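Local coordinates for HTH cro/C1-type domain-containing protein (Thermotoga maritima, PDB 2WUS) that is the cell-shape protein RodZ, whose helix-turn-helix domain, seen here, forms a complex with the bacterial actin MreB and may bind DNA, at residues Ser2-Lys6 with Tyr76-Glu82. Residues are numbered along the deposited sequence.
Sequences SEKWK and YEEGKEE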
loop_
_atom_site.group_PDB
_atom_site.type_symbol
_atom_site.label_atom_id
_atom_site.label_comp_id
_atom_site.label_asym_id
_atom_site.label_seq_id
_atom_site.Cartn_x
_atom_site.Cartn_y
_atom_site.Cartn_z
ATOM N N SER C 2 -7.597 12.834 25.724
ATOM C CA SER C 2 -7.966 12.343 27.050
ATOM C C SER C 2 -9.262 12.996 27.525
ATOM O O SER C 2 -10.298 12.335 27.635
ATOM C CB SER C 2 -6.836 12.581 28.057
ATOM O OG SER C 2 -7.171 12.072 29.337
ATOM N N GLU C 3 -9.211 14.290 27.815
ATOM C CA GLU C 3 -10.441 15.023 28.067
ATOM C C GLU C 3 -11.186 15.095 26.747
ATOM O O GLU C 3 -12.398 14.907 26.695
ATOM C CB GLU C 3 -10.155 16.414 28.635
ATOM C CG GLU C 3 -10.128 16.466 30.172
ATOM C CD GLU C 3 -9.522 15.213 30.814
ATOM O OE1 GLU C 3 -10.166 14.640 31.726
ATOM O OE2 GLU C 3 -8.410 14.799 30.411
ATOM N N LYS C 4 -10.440 15.323 25.672
ATOM C CA LYS C 4 -11.013 15.339 24.334
ATOM C C LYS C 4 -11.551 13.975 23.877
ATOM O O LYS C 4 -12.506 13.921 23.100
ATOM C CB LYS C 4 -10.001 15.887 23.331
ATOM C CG LYS C 4 -10.378 17.253 22.801
ATOM C CD LYS C 4 -9.308 18.283 23.096
ATOM C CE LYS C 4 -9.919 19.667 23.285
ATOM N NZ LYS C 4 -10.872 20.029 22.195
ATOM N N TRP C 5 -10.935 12.886 24.342
ATOM C CA TRP C 5 -11.463 11.538 24.105
ATOM C C TRP C 5 -12.807 11.375 24.832
ATOM O O TRP C 5 -13.782 10.870 24.265
ATOM C CB TRP C 5 -10.496 10.454 24.601
ATOM C CG TRP C 5 -9.276 10.204 23.765
ATOM C CD1 TRP C 5 -8.962 10.779 22.559
ATOM C CD2 TRP C 5 -8.190 9.309 24.054
ATOM N NE1 TRP C 5 -7.759 10.296 22.096
ATOM C CE2 TRP C 5 -7.269 9.378 23.014
ATOM C CE3 TRP C 5 -7.926 8.436 25.128
ATOM C CZ2 TRP C 5 -6.100 8.629 22.975
ATOM C CZ3 TRP C 5 -6.756 7.690 25.095
ATOM C CH2 TRP C 5 -5.864 7.788 24.031
ATOM N N LYS C 6 -12.839 11.795 26.096
ATOM C CA LYS C 6 -14.040 11.698 26.912
ATOM C C LYS C 6 -15.198 12.381 26.210
ATOM O O LYS C 6 -16.290 11.831 26.116
ATOM C CB LYS C 6 -13.812 12.329 28.283
ATOM C CG LYS C 6 -13.069 11.443 29.266
ATOM C CD LYS C 6 -13.150 12.013 30.681
ATOM C CE LYS C 6 -12.284 11.222 31.640
ATOM N NZ LYS C 6 -12.731 9.805 31.738
ATOM N N TYR C 76 -10.229 12.500 18.093
ATOM C CA TYR C 76 -9.384 11.415 18.551
ATOM C C TYR C 76 -7.937 11.887 18.520
ATOM O O TYR C 76 -7.175 11.610 19.440
ATOM C CB TYR C 76 -9.562 10.111 17.755
ATOM C CG TYR C 76 -8.493 9.082 18.109
ATOM C CD1 TYR C 76 -8.421 8.549 19.386
ATOM C CD2 TYR C 76 -7.537 8.676 17.187
ATOM C CE1 TYR C 76 -7.444 7.629 19.738
ATOM C CE2 TYR C 76 -6.553 7.751 17.532
ATOM C CZ TYR C 76 -6.514 7.231 18.813
ATOM O OH TYR C 76 -5.550 6.317 19.188
ATOM N N GLU C 77 -7.578 12.635 17.481
ATOM C CA GLU C 77 -6.179 13.034 17.279
ATOM C C GLU C 77 -5.720 14.173 18.195
ATOM O O GLU C 77 -4.575 14.186 18.648
ATOM C CB GLU C 77 -5.888 13.350 15.803
ATOM C CG GLU C 77 -4.537 12.812 15.302
ATOM C CD GLU C 77 -4.522 11.295 15.111
ATOM O OE1 GLU C 77 -5.106 10.813 14.116
ATOM O OE2 GLU C 77 -3.917 10.586 15.948
ATOM N N GLU C 78 -6.611 15.120 18.472
ATOM C CA GLU C 78 -6.343 16.105 19.508
ATOM C C GLU C 78 -6.080 15.328 20.793
ATOM O O GLU C 78 -5.193 15.667 21.576
ATOM C CB GLU C 78 -7.544 17.032 19.724
ATOM C CG GLU C 78 -8.052 17.800 18.504
ATOM C CD GLU C 78 -9.251 18.700 18.838
ATOM O OE1 GLU C 78 -10.087 18.966 17.943
ATOM O OE2 GLU C 78 -9.364 19.139 20.004
ATOM N N GLY C 79 -6.863 14.275 21.001
ATOM C CA GLY C 79 -6.787 13.512 22.230
ATOM C C GLY C 79 -5.416 12.901 22.421
ATOM O O GLY C 79 -4.917 12.791 23.540
ATOM N N LYS C 80 -4.807 12.500 21.312
ATOM C CA LYS C 80 -3.519 11.829 21.351
ATOM C C LYS C 80 -2.453 12.844 21.737
ATOM O O LYS C 80 -1.638 12.591 22.625
ATOM C CB LYS C 80 -3.206 11.181 19.996
ATOM C CG LYS C 80 -2.040 10.197 20.017
ATOM C CD LYS C 80 -1.688 9.700 18.619
ATOM C CE LYS C 80 -0.261 9.158 18.579
ATOM N NZ LYS C 80 0.190 8.822 17.196
ATOM N N GLU C 81 -2.483 14.001 21.077
ATOM C CA GLU C 81 -1.549 15.085 21.361
ATOM C C GLU C 81 -1.803 15.641 22.758
ATOM O O GLU C 81 -0.936 16.288 23.344
ATOM C CB GLU C 81 -1.676 16.192 20.307
ATOM C CG GLU C 81 -0.396 16.467 19.514
ATOM C CD GLU C 81 -0.649 17.280 18.244
ATOM O OE1 GLU C 81 0.235 18.080 17.851
ATOM O OE2 GLU C 81 -1.734 17.118 17.642
ATOM N N GLU C 82 -2.992 15.377 23.295
ATOM C CA GLU C 82 -3.322 15.784 24.664
ATOM C C GLU C 82 -2.669 14.892 25.729
ATOM O O GLU C 82 -2.490 15.310 26.872
ATOM C CB GLU C 82 -4.839 15.855 24.877
ATOM C CG GLU C 82 -5.238 16.265 26.294
ATOM C CD GLU C 82 -6.686 16.724 26.403
ATOM O OE1 GLU C 82 -6.989 17.488 27.348
ATOM O OE2 GLU C 82 -7.519 16.330 25.551
#
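The first turn of helix 3-17 packs against the C-terminal part of helix 69-84, with closest approach at K4 and G79, whose CA atoms lie 5.1 Å apart. G79 makes this possible: a CB there would point at residues 2-6 and clash with CD1 of W5. The indole instead lies close to the bare backbone, and its NE1 donates a hydrogen bond to Y76 O (3.0 Å). The W5 five-membered ring and the Y76 ring are nearly parallel (13°) but slid apart, barely overlapping, with W5 CZ2 3.6 Å from Y76 CE1; both residues also touch L45. E82 reaches the opening turn of helix 3-17, its OE2 accepting a hydrogen bond from K4 N (3.1 Å), while K4 NZ forms a salt bridge with E78 OE2 (2.8 Å). The Y76 side chain also packs on I54 and I58 of helix 51-64. A buried aromatic pair bordered by polar links thus joins the first and last helices of this all-helical helix-turn-helix domain of RodZ.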